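Long-range contacts in D-alanine--D-alanine ligase (PDB 5D8D), which joins two D-alanine molecules at the expense of ATP, making the D-alanyl-D-alanine dipeptide used in peptidoglycan synthesis: residues Gln192-Gln200 against Tyr221-Glu229; Ile179-Asn190 against Gly250-Glu260. All blocks are in the same frame, centred on the assembly; numbering follows the deposited sequence.

Interaction 1 of 2, residues Gln192-Gln200 against Tyr221-Glu229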
loop_
_atom_site.group_PDB
_atom_site.type_symbol
_atom_site.label_atom_id
_atom_site.label_comp_id
_atom_site.label_asym_id
_atom_site.label_seq_id
_atom_site.Cartn_x
_atom_site.Cartn_y
_atom_site.Cartn_z
ATOM N N GLN A 192 13.443 15.443 5.692
ATOM C CA GLN A 192 13.243 16.375 6.849
ATOM C C GLN A 192 12.248 17.506 6.582
ATOM O O GLN A 192 12.032 17.870 5.435
ATOM C CB GLN A 192 14.579 16.978 7.278
ATOM C CG GLN A 192 15.601 15.925 7.686
ATOM C CD GLN A 192 15.179 15.115 8.929
ATOM O OE1 GLN A 192 15.152 13.881 8.882
ATOM N NE2 GLN A 192 14.849 15.804 10.038
ATOM N N PRO A 193 11.658 18.078 7.646
ATOM C CA PRO A 193 10.632 19.137 7.474
ATOM C C PRO A 193 11.197 20.493 7.075
ATOM O O PRO A 193 12.233 20.913 7.568
ATOM C CB PRO A 193 9.999 19.255 8.867
ATOM C CG PRO A 193 10.634 18.168 9.708
ATOM C CD PRO A 193 11.930 17.825 9.074
ATOM N N LEU A 194 10.502 21.155 6.172
ATOM C CA LEU A 194 10.839 22.475 5.724
ATOM C C LEU A 194 9.849 23.423 6.437
ATOM O O LEU A 194 8.861 22.964 7.012
ATOM C CB LEU A 194 10.709 22.547 4.178
ATOM C CG LEU A 194 11.777 21.796 3.370
ATOM C CD1 LEU A 194 11.401 21.712 1.883
ATOM C CD2 LEU A 194 13.133 22.458 3.547
ATOM N N PRO A 195 10.104 24.748 6.399
ATOM C CA PRO A 195 9.224 25.749 7.036
ATOM C C PRO A 195 7.775 25.549 6.688
ATOM O O PRO A 195 7.469 25.224 5.538
ATOM C CB PRO A 195 9.708 27.066 6.426
ATOM C CG PRO A 195 11.135 26.832 6.149
ATOM C CD PRO A 195 11.228 25.402 5.706
ATOM N N VAL A 196 6.900 25.740 7.660
ATOM C CA VAL A 196 5.481 25.405 7.457
ATOM C C VAL A 196 4.779 26.503 6.660
ATOM O O VAL A 196 5.252 27.622 6.604
ATOM C CB VAL A 196 4.717 24.898 8.736
ATOM C CG1 VAL A 196 5.591 24.705 9.953
ATOM C CG2 VAL A 196 3.480 25.682 9.057
ATOM N N ILE A 197 3.675 26.152 6.003
ATOM C CA ILE A 197 2.930 27.088 5.214
ATOM C C ILE A 197 1.465 26.992 5.577
ATOM O O ILE A 197 0.918 25.910 5.466
ATOM C CB ILE A 197 3.087 26.785 3.727
ATOM C CG1 ILE A 197 4.535 27.025 3.317
ATOM C CG2 ILE A 197 2.126 27.674 2.900
ATOM C CD1 ILE A 197 4.815 26.732 1.846
ATOM N N ARG A 198 0.826 28.102 5.965
ATOM C CA ARG A 198 -0.638 28.140 6.126
ATOM C C ARG A 198 -1.338 28.108 4.762
ATOM O O ARG A 198 -0.893 28.746 3.821
ATOM C CB ARG A 198 -1.094 29.417 6.862
ATOM C CG ARG A 198 -2.525 29.358 7.430
ATOM C CD ARG A 198 -3.152 30.728 7.686
ATOM N NE ARG A 198 -2.107 31.653 8.084
ATOM C CZ ARG A 198 -1.846 32.844 7.569
ATOM N NH1 ARG A 198 -2.625 33.390 6.657
ATOM N NH2 ARG A 198 -0.787 33.516 8.033
ATOM N N LEU A 199 -2.461 27.407 4.682
ATOM C CA LEU A 199 -3.224 27.255 3.443
ATOM C C LEU A 199 -4.483 28.106 3.373
ATOM O O LEU A 199 -4.908 28.677 4.363
ATOM C CB LEU A 199 -3.631 25.798 3.294
ATOM C CG LEU A 199 -2.507 24.777 3.169
ATOM C CD1 LEU A 199 -3.122 23.399 3.151
ATOM C CD2 LEU A 199 -1.747 24.997 1.883
ATOM N N GLN A 200 -5.076 28.149 2.181
ATOM C CA GLN A 200 -6.282 28.927 1.896
ATOM C C GLN A 200 -6.910 28.459 0.579
ATOM O O GLN A 200 -8.132 28.385 0.453
ATOM C CB GLN A 200 -5.952 30.438 1.828
ATOM C CG GLN A 200 -6.963 31.338 2.543
ATOM C CD GLN A 200 -7.087 31.023 4.039
ATOM O OE1 GLN A 200 -6.218 31.391 4.844
ATOM N NE2 GLN A 200 -8.164 30.318 4.416
ATOM N N TYR A 221 -0.290 34.061 -0.381
ATOM C CA TYR A 221 0.912 33.527 0.257
ATOM C C TYR A 221 0.594 33.045 1.680
ATOM O O TYR A 221 -0.535 33.283 2.159
ATOM C CB TYR A 221 2.024 34.588 0.253
ATOM C CG TYR A 221 3.289 34.082 -0.396
ATOM C CD1 TYR A 221 3.342 33.872 -1.779
ATOM C CD2 TYR A 221 4.424 33.765 0.370
ATOM C CE1 TYR A 221 4.486 33.381 -2.386
ATOM C CE2 TYR A 221 5.583 33.273 -0.232
ATOM C CZ TYR A 221 5.605 33.090 -1.610
ATOM O OH TYR A 221 6.740 32.620 -2.224
ATOM N N GLY A 222 1.556 32.363 2.335
ATOM C CA GLY A 222 1.365 31.879 3.739
ATOM C C GLY A 222 2.560 31.660 4.687
ATOM O O GLY A 222 2.465 30.885 5.633
ATOM N N ILE A 223 3.689 32.313 4.416
ATOM C CA ILE A 223 4.792 32.435 5.379
ATOM C C ILE A 223 4.938 33.949 5.619
ATOM O O ILE A 223 4.884 34.708 4.653
ATOM C CB ILE A 223 6.131 31.855 4.853
ATOM C CG1 ILE A 223 5.949 30.412 4.373
ATOM C CG2 ILE A 223 7.205 31.912 5.936
ATOM C CD1 ILE A 223 7.030 29.963 3.424
ATOM N N PRO A 224 5.079 34.410 6.862
ATOM C CA PRO A 224 4.971 33.602 8.085
ATOM C C PRO A 224 3.614 32.907 8.241
ATOM O O PRO A 224 2.603 33.440 7.820
ATOM C CB PRO A 224 5.175 34.635 9.204
ATOM C CG PRO A 224 4.741 35.934 8.601
ATOM C CD PRO A 224 5.102 35.859 7.147
ATOM N N CYS A 225 3.617 31.712 8.823
ATOM C CA CYS A 225 2.422 30.882 8.859
ATOM C C CYS A 225 1.443 31.221 9.964
ATOM O O CYS A 225 0.278 30.860 9.861
ATOM C CB CYS A 225 2.796 29.400 8.950
ATOM S SG CYS A 225 3.696 28.981 10.438
ATOM N N GLY A 226 1.897 31.901 11.005
ATOM C CA GLY A 226 1.000 32.347 12.070
ATOM C C GLY A 226 1.035 31.467 13.306
ATOM O O GLY A 226 0.032 31.345 13.997
ATOM N N LEU A 227 2.208 30.900 13.575
ATOM C CA LEU A 227 2.477 29.953 14.638
ATOM C C LEU A 227 3.747 30.447 15.307
ATOM O O LEU A 227 4.678 30.951 14.633
ATOM C CB LEU A 227 2.772 28.574 14.027
ATOM C CG LEU A 227 1.746 27.446 13.900
ATOM C CD1 LEU A 227 0.286 27.853 14.005
ATOM C CD2 LEU A 227 1.964 26.652 12.614
ATOM N N SER A 228 3.827 30.302 16.619
ATOM C CA SER A 228 5.038 30.745 17.303
ATOM C C SER A 228 6.143 29.788 16.899
ATOM O O SER A 228 5.864 28.680 16.485
ATOM C CB SER A 228 4.849 30.789 18.826
ATOM O OG SER A 228 4.265 29.604 19.326
ATOM N N GLU A 229 7.385 30.237 16.973
ATOM C CA GLU A 229 8.544 29.372 16.785
ATOM C C GLU A 229 8.320 27.991 17.444
ATOM O O GLU A 229 8.635 26.937 16.858
ATOM C CB GLU A 229 9.828 30.033 17.329
ATOM C CG GLU A 229 10.974 30.050 16.309
ATOM C CD GLU A 229 12.336 30.358 16.923
ATOM O OE1 GLU A 229 13.360 29.933 16.338
ATOM O OE2 GLU A 229 12.387 31.019 17.989
#

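Interaction 2 of 2, residues Ile179-Asn190 against Gly250-Glu260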
loop_
_atom_site.group_PDB
_atom_site.type_symbol
_atom_site.label_atom_id
_atom_site.label_comp_id
_atom_site.label_asym_id
_atom_site.label_seq_id
_atom_site.Cartn_x
_atom_site.Cartn_y
_atom_site.Cartn_z
ATOM N N ILE A 179 -13.015 19.786 12.335
ATOM C CA ILE A 179 -12.374 20.510 13.415
ATOM C C ILE A 179 -12.158 21.952 12.954
ATOM O O ILE A 179 -11.748 22.208 11.814
ATOM C CB ILE A 179 -11.107 19.796 13.953
ATOM C CG1 ILE A 179 -9.960 19.866 12.942
ATOM C CG2 ILE A 179 -11.469 18.372 14.429
ATOM C CD1 ILE A 179 -9.029 18.668 12.933
ATOM N N THR A 180 -12.516 22.888 13.829
ATOM C CA THR A 180 -12.432 24.299 13.510
ATOM C C THR A 180 -11.012 24.742 13.792
ATOM O O THR A 180 -10.478 24.523 14.912
ATOM C CB THR A 180 -13.373 25.157 14.369
ATOM O OG1 THR A 180 -13.043 24.957 15.751
ATOM C CG2 THR A 180 -14.851 24.806 14.100
ATOM N N GLY A 181 -10.429 25.372 12.770
ATOM C CA GLY A 181 -9.123 25.977 12.897
ATOM C C GLY A 181 -8.508 26.383 11.577
ATOM O O GLY A 181 -9.194 26.723 10.624
ATOM N N ARG A 182 -7.188 26.325 11.545
ATOM C CA ARG A 182 -6.392 26.733 10.403
ATOM C C ARG A 182 -5.612 25.523 9.877
ATOM O O ARG A 182 -5.195 24.662 10.659
ATOM C CB ARG A 182 -5.433 27.816 10.873
ATOM C CG ARG A 182 -6.141 29.045 11.443
ATOM C CD ARG A 182 -5.143 30.104 11.843
ATOM N NE ARG A 182 -4.222 29.670 12.888
ATOM C CZ ARG A 182 -3.135 30.353 13.266
ATOM N NH1 ARG A 182 -2.823 31.511 12.692
ATOM N NH2 ARG A 182 -2.348 29.896 14.238
ATOM N N GLU A 183 -5.437 25.460 8.561
ATOM C CA GLU A 183 -4.800 24.337 7.892
ATOM C C GLU A 183 -3.414 24.715 7.435
ATOM O O GLU A 183 -3.217 25.803 6.906
ATOM C CB GLU A 183 -5.632 23.908 6.698
ATOM C CG GLU A 183 -5.276 22.520 6.209
ATOM C CD GLU A 183 -6.106 22.076 5.032
ATOM O OE1 GLU A 183 -7.252 22.574 4.924
ATOM O OE2 GLU A 183 -5.606 21.213 4.243
ATOM N N PHE A 184 -2.466 23.811 7.654
ATOM C CA PHE A 184 -1.058 24.007 7.316
ATOM C C PHE A 184 -0.513 22.894 6.434
ATOM O O PHE A 184 -1.050 21.802 6.468
ATOM C CB PHE A 184 -0.240 24.069 8.598
ATOM C CG PHE A 184 -0.695 25.142 9.515
ATOM C CD1 PHE A 184 -1.751 24.919 10.396
ATOM C CD2 PHE A 184 -0.122 26.404 9.463
ATOM C CE1 PHE A 184 -2.190 25.920 11.249
ATOM C CE2 PHE A 184 -0.557 27.413 10.316
ATOM C CZ PHE A 184 -1.592 27.175 11.207
ATOM N N THR A 185 0.519 23.176 5.621
ATOM C CA THR A 185 1.253 22.127 4.923
ATOM C C THR A 185 2.694 22.169 5.347
ATOM O O THR A 185 3.292 23.218 5.530
ATOM C CB THR A 185 1.069 22.140 3.393
ATOM O OG1 THR A 185 1.380 20.842 2.854
ATOM C CG2 THR A 185 1.925 23.097 2.722
ATOM N N ILE A 186 3.249 20.997 5.560
ATOM C CA ILE A 186 4.640 20.863 5.986
ATOM C C ILE A 186 5.312 20.054 4.909
ATOM O O ILE A 186 4.984 18.911 4.732
ATOM C CB ILE A 186 4.700 20.184 7.349
ATOM C CG1 ILE A 186 3.999 21.099 8.342
ATOM C CG2 ILE A 186 6.150 19.930 7.754
ATOM C CD1 ILE A 186 2.507 20.908 8.450
ATOM N N SER A 187 6.226 20.668 4.187
ATOM C CA SER A 187 6.893 20.040 3.067
ATOM C C SER A 187 8.108 19.293 3.547
ATOM O O SER A 187 8.630 19.578 4.603
ATOM C CB SER A 187 7.316 21.096 2.045
ATOM O OG SER A 187 6.194 21.796 1.535
ATOM N N PHE A 188 8.584 18.346 2.748
ATOM C CA PHE A 188 9.729 17.546 3.161
ATOM C C PHE A 188 10.780 17.559 2.088
ATOM O O PHE A 188 10.459 17.553 0.917
ATOM C CB PHE A 188 9.294 16.102 3.539
ATOM C CG PHE A 188 8.712 15.997 4.924
ATOM C CD1 PHE A 188 7.389 16.339 5.156
ATOM C CD2 PHE A 188 9.508 15.622 6.001
ATOM C CE1 PHE A 188 6.851 16.310 6.423
ATOM C CE2 PHE A 188 8.971 15.573 7.288
ATOM C CZ PHE A 188 7.627 15.904 7.489
ATOM N N LEU A 189 12.023 17.621 2.517
ATOM C CA LEU A 189 13.160 17.491 1.648
ATOM C C LEU A 189 14.276 16.777 2.374
ATOM O O LEU A 189 14.520 17.026 3.522
ATOM C CB LEU A 189 13.628 18.841 1.158
ATOM C CG LEU A 189 14.801 18.791 0.201
ATOM C CD1 LEU A 189 14.447 18.106 -1.077
ATOM C CD2 LEU A 189 15.321 20.164 -0.090
ATOM N N ASN A 190 14.938 15.879 1.665
ATOM C CA ASN A 190 15.885 14.900 2.227
ATOM C C ASN A 190 15.417 14.296 3.557
ATOM O O ASN A 190 16.095 14.316 4.586
ATOM C CB ASN A 190 17.280 15.501 2.257
ATOM C CG ASN A 190 17.746 15.937 0.858
ATOM O OD1 ASN A 190 17.294 15.398 -0.173
ATOM N ND2 ASN A 190 18.639 16.918 0.815
ATOM N N GLY A 250 12.218 10.849 1.336
ATOM C CA GLY A 250 12.724 11.902 0.452
ATOM C C GLY A 250 11.989 13.245 0.534
ATOM O O GLY A 250 12.437 14.164 1.171
ATOM N N TRP A 251 10.866 13.353 -0.119
ATOM C CA TRP A 251 10.195 14.599 -0.184
ATOM C C TRP A 251 8.722 14.344 -0.264
ATOM O O TRP A 251 8.322 13.237 -0.418
ATOM C CB TRP A 251 10.726 15.371 -1.384
ATOM C CG TRP A 251 10.231 14.897 -2.699
ATOM C CD1 TRP A 251 10.436 13.685 -3.274
ATOM C CD2 TRP A 251 9.460 15.663 -3.634
ATOM N NE1 TRP A 251 9.830 13.643 -4.508
ATOM C CE2 TRP A 251 9.220 14.844 -4.742
ATOM C CE3 TRP A 251 8.947 16.972 -3.632
ATOM C CZ2 TRP A 251 8.483 15.285 -5.845
ATOM C CZ3 TRP A 251 8.205 17.413 -4.732
ATOM C CH2 TRP A 251 7.993 16.573 -5.822
ATOM N N GLY A 252 7.929 15.386 -0.131
ATOM C CA GLY A 252 6.490 15.270 0.038
ATOM C C GLY A 252 5.941 16.323 1.001
ATOM O O GLY A 252 6.677 17.166 1.530
ATOM N N ARG A 253 4.643 16.260 1.226
ATOM C CA ARG A 253 3.954 17.195 2.098
ATOM C C ARG A 253 3.060 16.409 3.042
ATOM O O ARG A 253 2.461 15.398 2.624
ATOM C CB ARG A 253 3.064 18.108 1.288
ATOM C CG ARG A 253 3.776 19.137 0.422
ATOM C CD ARG A 253 2.790 19.871 -0.504
ATOM N NE ARG A 253 1.580 20.217 0.229
ATOM C CZ ARG A 253 0.354 20.312 -0.269
ATOM N NH1 ARG A 253 0.118 20.140 -1.569
ATOM N NH2 ARG A 253 -0.656 20.614 0.559
ATOM N N ILE A 254 2.971 16.879 4.289
ATOM C CA ILE A 254 1.928 16.468 5.200
ATOM C C ILE A 254 1.033 17.658 5.420
ATOM O O ILE A 254 1.525 18.755 5.703
ATOM C CB ILE A 254 2.510 16.107 6.558
ATOM C CG1 ILE A 254 3.532 14.956 6.412
ATOM C CG2 ILE A 254 1.390 15.775 7.552
ATOM C CD1 ILE A 254 2.946 13.567 6.385
ATOM N N ASP A 255 -0.272 17.462 5.333
ATOM C CA ASP A 255 -1.219 18.518 5.718
ATOM C C ASP A 255 -1.747 18.299 7.127
ATOM O O ASP A 255 -1.980 17.157 7.566
ATOM C CB ASP A 255 -2.382 18.568 4.767
ATOM C CG ASP A 255 -1.980 19.038 3.371
ATOM O OD1 ASP A 255 -0.835 19.540 3.142
ATOM O OD2 ASP A 255 -2.858 18.895 2.490
ATOM N N ALA A 256 -1.951 19.394 7.839
ATOM C CA ALA A 256 -2.411 19.312 9.222
ATOM C C ALA A 256 -3.306 20.499 9.575
ATOM O O ALA A 256 -3.328 21.508 8.870
ATOM C CB ALA A 256 -1.221 19.222 10.159
ATOM N N MET A 257 -4.063 20.329 10.649
ATOM C CA MET A 257 -4.941 21.342 11.235
ATOM C C MET A 257 -4.386 21.775 12.607
ATOM O O MET A 257 -3.864 20.942 13.346
ATOM C CB MET A 257 -6.315 20.713 11.441
ATOM C CG MET A 257 -7.482 21.607 11.117
ATOM S SD MET A 257 -7.653 21.884 9.351
ATOM C CE MET A 257 -9.445 22.032 9.174
ATOM N N GLN A 258 -4.475 23.060 12.954
ATOM C CA GLN A 258 -4.459 23.453 14.385
ATOM C C GLN A 258 -5.848 23.884 14.830
ATOM O O GLN A 258 -6.459 24.673 14.160
ATOM C CB GLN A 258 -3.463 24.564 14.692
ATOM C CG GLN A 258 -3.165 24.709 16.206
ATOM C CD GLN A 258 -2.323 25.931 16.587
ATOM O OE1 GLN A 258 -1.473 25.901 17.524
ATOM N NE2 GLN A 258 -2.563 27.023 15.879
ATOM N N ASP A 259 -6.350 23.363 15.949
ATOM C CA ASP A 259 -7.718 23.712 16.412
ATOM C C ASP A 259 -7.684 24.953 17.278
ATOM O O ASP A 259 -6.603 25.412 17.702
ATOM C CB ASP A 259 -8.479 22.543 17.124
ATOM C CG ASP A 259 -7.805 22.040 18.422
ATOM O OD1 ASP A 259 -6.973 22.738 19.044
ATOM O OD2 ASP A 259 -8.110 20.893 18.823
ATOM N N GLU A 260 -8.864 25.483 17.571
ATOM C CA GLU A 260 -8.948 26.713 18.372
ATOM C C GLU A 260 -8.477 26.552 19.828
ATOM O O GLU A 260 -8.273 27.538 20.501
ATOM C CB GLU A 260 -10.345 27.355 18.250
ATOM C CG GLU A 260 -10.527 27.972 16.857
ATOM C CD GLU A 260 -11.920 28.471 16.539
ATOM O OE1 GLU A 260 -12.889 28.014 17.169
ATOM O OE2 GLU A 260 -12.043 29.299 15.610
#

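Interaction 1 of 2, residues Gln192-Gln200 against Tyr221-Glu229
Arg198 carries the polar half of this contact, meeting the 221-229 loop with both its backbone and its side chain. Arg198 N donates to Gly222 O at 3.2 Å (N-H...O 156°), the one main-chain bond between the segments, where their CA atoms also come nearest. The side chain then turns to a second carbonyl: Arg198 NE reaches Cys225 O at 3.1 Å, with the oxygen at the guanidinium edge and in its plane, although the donor sits 41° above the carbonyl plane. NH2 adds a weak bond to the same oxygen, so Cys225 O is shared by two guanidinium nitrogens. A bend at chi3 (-33°) brings the guanidinium round to it. Beside this, Val196 CG2 rests on Cys225 SG at 3.6 Å, and Leu227 CD2 lies against the same methyl. Ile197 CG1 meets Ile223 CG1 at 3.8 Å, the two side chains crossing at a slant. Strand 192-198 is outermost, within this chain, in the sheet containing 181-189 and 252-259; after the unmodelled residues 201-220, the loop leads into helix 229-245, which Ser228 N-caps. Since both acceptors are main-chain atoms, the polar part probably depends on the loop's backbone course, while Ile223, Cys225 and Leu227 add apolar packing.

Interaction 2 of 2, residues Ile179-Asn190 against Gly250-Glu260
Phe188 and Ile254 meet on the largely apolar face of an antiparallel pair, strands 181-189 and 252-259, the two middle strands of a four-stranded sheet in the ATP-grasp fold. Phe188 CE1 lies 3.6 Å from Ile254 CG1, while the ring's edge takes Gly252 O in its plane. Ile186, Ala256 and Phe184 continue this face, which turns polar at Arg182 and Gln258. From helix 229-245, Leu235 and Cys239 touch Ile186, Cys239 also reaches Ile254, and Phe243 stacks on Phe188; Phe184 instead meets Leu227 of the loop. Beyond them Phe184 CE1 touches Gln258 CB at 3.9 Å.

The strand directions differ by 157°, and paired main-chain bonds hold the register at Arg182-Gln258, Phe184-Ala256 and Ile186-Ile254. The straightest is Phe184 N to Ala256 O, 2.7 Å at 175°. The Phe188-Gly252 pair is bonded only weakly in both directions.

Toward the 179-181 end, Ile179 and Met257 run antiparallel alongside one another, Ile179 CG1 3.5 Å from Met257 CG. Arg182 lies alongside Gln258, but its NH2 is bonded to Gly226 O, and Phe184 CZ sits over one guanidinium face.

The face bearing Glu183, Thr185, Arg253 and Asp255 is largely polar, though Met257 also lies on it. Asp255 is predicted to bind the first magnesium ion, and Arg182, Glu183 and Thr185 fall within the predicted ATP site. Glu183 OE2 stands 4.0 Å from Asp255 OD2, a like-charge approach that a bound cation would probably ease. With its hydroxyl opposite the backbone N (chi1 -158°), Thr185 runs beside Asp255 and can bond in both roles. Thr185 OG1 donates a hydrogen bond to Asp255 OD1 at 2.6 Å, nearly in line with the C-O bond. It accepts one from Arg253 NE, 2.7 Å from Thr185 OG1, which lies in the guanidinium plane at its edge. Arg253 NH2 also makes a salt bridge to Asp255 OD1, its hydrogen bond being weak in angle.

Strand 181-189 is common ground: it pairs with 252-259 in interaction 2 and, on its other edge, with 192-198, whose far end anchors the loop of interaction 1. Both contacts are partly buried: 11 of 23 touching residues are buried in interaction 2, 4 of 9 in interaction 1, and their centres lie about 10 Å and about 17 Å from the chain's centre. The areas are 1064 Å² and 393 Å². Ladder bonds and a largely apolar face dominate the mid-sheet pairing, one arginine and two loop carbonyls the edge-strand contact. They meet directly where Ile197 O faces Thr185 N (2.8 Å, a probable hydrogen bond) and where Leu227 CD1 packs on Phe184 CZ.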